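Local coordinates for Fe-regulated protein B (PDB 4AIP) that probably imports iron across the meningococcal outer membrane as a TonB-dependent transporter, a plugged beta-barrel, at residues Gly321-Asn329 with Ala364-Leu372. Sequence-based numbering, arbitrary orientation.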
# COMPACT_ATOMS: atom_id res chain seq x y z
N GLY B 321 15.01 2.52 -46.55
CA GLY B 321 15.52 2.18 -47.87
C GLY B 321 14.98 0.85 -48.37
O GLY B 321 14.43 0.78 -49.47
N PHE B 322 15.16 -0.20 -47.58
CA PHE B 322 14.62 -1.49 -47.95
C PHE B 322 13.12 -1.55 -47.72
O PHE B 322 12.45 -2.44 -48.24
CB PHE B 322 15.40 -2.71 -47.39
CG PHE B 322 15.58 -2.75 -45.89
CD1 PHE B 322 14.55 -3.18 -45.04
CD2 PHE B 322 16.84 -2.47 -45.33
CE1 PHE B 322 14.75 -3.27 -43.65
CE2 PHE B 322 17.07 -2.55 -43.94
CZ PHE B 322 16.04 -2.96 -43.09
N VAL B 323 12.59 -0.59 -46.96
CA VAL B 323 11.16 -0.56 -46.67
C VAL B 323 10.87 0.86 -46.27
O VAL B 323 11.77 1.55 -45.78
CB VAL B 323 10.81 -1.62 -45.61
CG1 VAL B 323 10.85 -1.08 -44.15
CG2 VAL B 323 9.52 -2.27 -45.97
N GLU B 324 9.66 1.34 -46.51
CA GLU B 324 9.37 2.74 -46.18
C GLU B 324 8.83 2.98 -44.75
O GLU B 324 8.90 4.10 -44.24
CB GLU B 324 8.55 3.46 -47.28
CG GLU B 324 7.09 3.12 -47.33
CD GLU B 324 6.24 4.30 -47.75
OE1 GLU B 324 6.65 5.04 -48.68
OE2 GLU B 324 5.16 4.48 -47.16
N LYS B 325 8.29 1.93 -44.13
CA LYS B 325 7.96 1.93 -42.72
C LYS B 325 7.88 0.52 -42.18
O LYS B 325 7.40 -0.38 -42.83
CB LYS B 325 6.65 2.67 -42.44
CG LYS B 325 5.97 2.19 -41.20
CD LYS B 325 4.58 2.70 -41.09
CE LYS B 325 4.62 4.06 -40.48
NZ LYS B 325 3.41 4.21 -39.66
N LEU B 326 8.35 0.37 -40.97
CA LEU B 326 8.30 -0.86 -40.25
C LEU B 326 7.78 -0.57 -38.85
O LEU B 326 8.18 0.40 -38.22
CB LEU B 326 9.71 -1.44 -40.19
CG LEU B 326 10.05 -2.52 -39.18
CD1 LEU B 326 9.17 -3.66 -39.38
CD2 LEU B 326 11.46 -2.99 -39.38
N ASP B 327 6.87 -1.43 -38.38
CA ASP B 327 6.39 -1.39 -37.01
C ASP B 327 6.52 -2.73 -36.42
O ASP B 327 6.09 -3.74 -37.05
CB ASP B 327 4.91 -1.09 -36.99
CG ASP B 327 4.68 0.33 -37.05
OD1 ASP B 327 5.31 1.00 -37.91
OD2 ASP B 327 3.87 0.82 -36.22
N ALA B 328 7.03 -2.76 -35.20
CA ALA B 328 7.13 -4.01 -34.53
C ALA B 328 6.88 -3.76 -33.06
O ALA B 328 6.96 -2.62 -32.60
CB ALA B 328 8.49 -4.64 -34.79
N ASN B 329 6.63 -4.85 -32.33
CA ASN B 329 5.98 -4.84 -31.03
C ASN B 329 6.40 -6.27 -30.55
O ASN B 329 6.34 -7.22 -31.33
CB ASN B 329 4.45 -4.77 -31.31
CG ASN B 329 3.61 -4.95 -30.12
OD1 ASN B 329 3.97 -4.54 -29.06
ND2 ASN B 329 2.46 -5.49 -30.28
N ALA B 364 4.30 -11.13 -30.48
CA ALA B 364 5.08 -10.18 -31.26
C ALA B 364 4.40 -9.94 -32.58
O ALA B 364 3.78 -10.86 -33.16
CB ALA B 364 6.50 -10.76 -31.53
N ASN B 365 4.57 -8.75 -33.10
CA ASN B 365 4.02 -8.45 -34.41
C ASN B 365 5.03 -7.72 -35.24
O ASN B 365 5.71 -6.85 -34.74
CB ASN B 365 2.84 -7.53 -34.24
CG ASN B 365 1.76 -8.16 -33.44
OD1 ASN B 365 1.12 -9.10 -33.90
ND2 ASN B 365 1.58 -7.69 -32.22
N PHE B 366 5.15 -8.06 -36.51
CA PHE B 366 5.97 -7.26 -37.39
C PHE B 366 5.20 -6.82 -38.60
O PHE B 366 4.52 -7.60 -39.24
CB PHE B 366 7.11 -8.13 -37.92
CG PHE B 366 8.20 -8.29 -36.95
CD1 PHE B 366 8.12 -9.21 -35.90
CD2 PHE B 366 9.34 -7.51 -37.10
CE1 PHE B 366 9.22 -9.35 -34.99
CE2 PHE B 366 10.42 -7.61 -36.20
CZ PHE B 366 10.36 -8.54 -35.14
N ASN B 367 5.45 -5.60 -39.01
CA ASN B 367 4.62 -5.03 -40.02
C ASN B 367 5.44 -4.13 -40.88
O ASN B 367 6.07 -3.23 -40.35
CB ASN B 367 3.64 -4.16 -39.28
CG ASN B 367 2.46 -3.98 -40.02
OD1 ASN B 367 1.62 -4.88 -40.01
ND2 ASN B 367 2.35 -2.87 -40.79
N PHE B 368 5.41 -4.34 -42.20
CA PHE B 368 6.25 -3.61 -43.12
C PHE B 368 5.37 -3.02 -44.14
O PHE B 368 4.48 -3.67 -44.64
CB PHE B 368 7.24 -4.55 -43.88
CG PHE B 368 8.07 -5.48 -42.98
CD1 PHE B 368 7.49 -6.60 -42.39
CD2 PHE B 368 9.44 -5.24 -42.76
CE1 PHE B 368 8.22 -7.46 -41.61
CE2 PHE B 368 10.18 -6.10 -41.93
CZ PHE B 368 9.57 -7.22 -41.38
N ASP B 369 5.69 -1.81 -44.52
CA ASP B 369 5.03 -1.15 -45.64
C ASP B 369 6.09 -0.90 -46.72
O ASP B 369 7.09 -0.25 -46.50
CB ASP B 369 4.40 0.20 -45.20
CG ASP B 369 3.21 0.04 -44.21
OD1 ASP B 369 2.77 -1.10 -43.92
OD2 ASP B 369 2.71 1.08 -43.70
N SER B 370 5.83 -1.39 -47.92
CA SER B 370 6.70 -1.18 -49.05
C SER B 370 5.95 -0.53 -50.14
O SER B 370 4.88 -1.00 -50.58
CB SER B 370 7.20 -2.49 -49.62
OG SER B 370 8.59 -2.52 -49.56
N ARG B 371 6.56 0.50 -50.66
CA ARG B 371 5.98 1.24 -51.73
C ARG B 371 6.36 0.72 -53.11
O ARG B 371 7.46 0.98 -53.56
CB ARG B 371 6.54 2.60 -51.60
CG ARG B 371 6.17 3.44 -52.73
CD ARG B 371 5.82 4.66 -52.08
NE ARG B 371 4.64 4.45 -51.24
CZ ARG B 371 3.69 5.37 -51.15
NH1 ARG B 371 3.89 6.48 -51.88
NH2 ARG B 371 2.58 5.22 -50.40
N LEU B 372 5.44 0.06 -53.81
CA LEU B 372 5.74 -0.45 -55.15
C LEU B 372 5.69 0.57 -56.30
O LEU B 372 6.10 0.24 -57.40
CB LEU B 372 4.86 -1.66 -55.45
CG LEU B 372 5.39 -2.94 -54.84
CD1 LEU B 372 5.56 -2.84 -53.35
CD2 LEU B 372 4.40 -4.02 -55.17
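The backbone carbonyl of D369 accepts two N-H groups from the facing segment: E324 N lies 3.0 Å from D369 O, nearly in line with the C=O bond, while K325 N makes a weak second bond to it. Two successive residues thus face one, a classic beta bulge, just where strand 325-339 begins. Beyond it the antiparallel register holds from K325-D369 to N329-N365: D369 N lies 2.8 Å from K325 O and D327 N 2.8 Å from N367 O, the latter nearly straight at 169°, but N367 N and N329 N bond weakly.

The two faces differ in chemistry. On one, L326 sets CD1 over the F368 ring, 3.9 Å from its centroid, and A328 CB sits likewise over the F366 ring, both as CH-pi contacts. L326 CG, anti to N (chi1 163°), brings CD1 there; F368 CG, beside its own N (chi1 -51°), lays the ring alongside. V323 CG2 packs on F368 CB at 3.8 Å, at the ring edge and near its plane; the ring also meets Y380.

K325, D327, N329, N365, N367 and D369 occupy the other face. There D369 OD1 forms a salt bridge with K379, and N365 OD1 is hydrogen-bonded to N383. Near the bulge, E324 OE1 lies 3.3 Å from R371 NE, over the guanidinium face, so their attraction rests on charge alone. An apolar, aromatic face backed by a polar one is consistent with a transmembrane barrel wall between lipid and a hydrated interior.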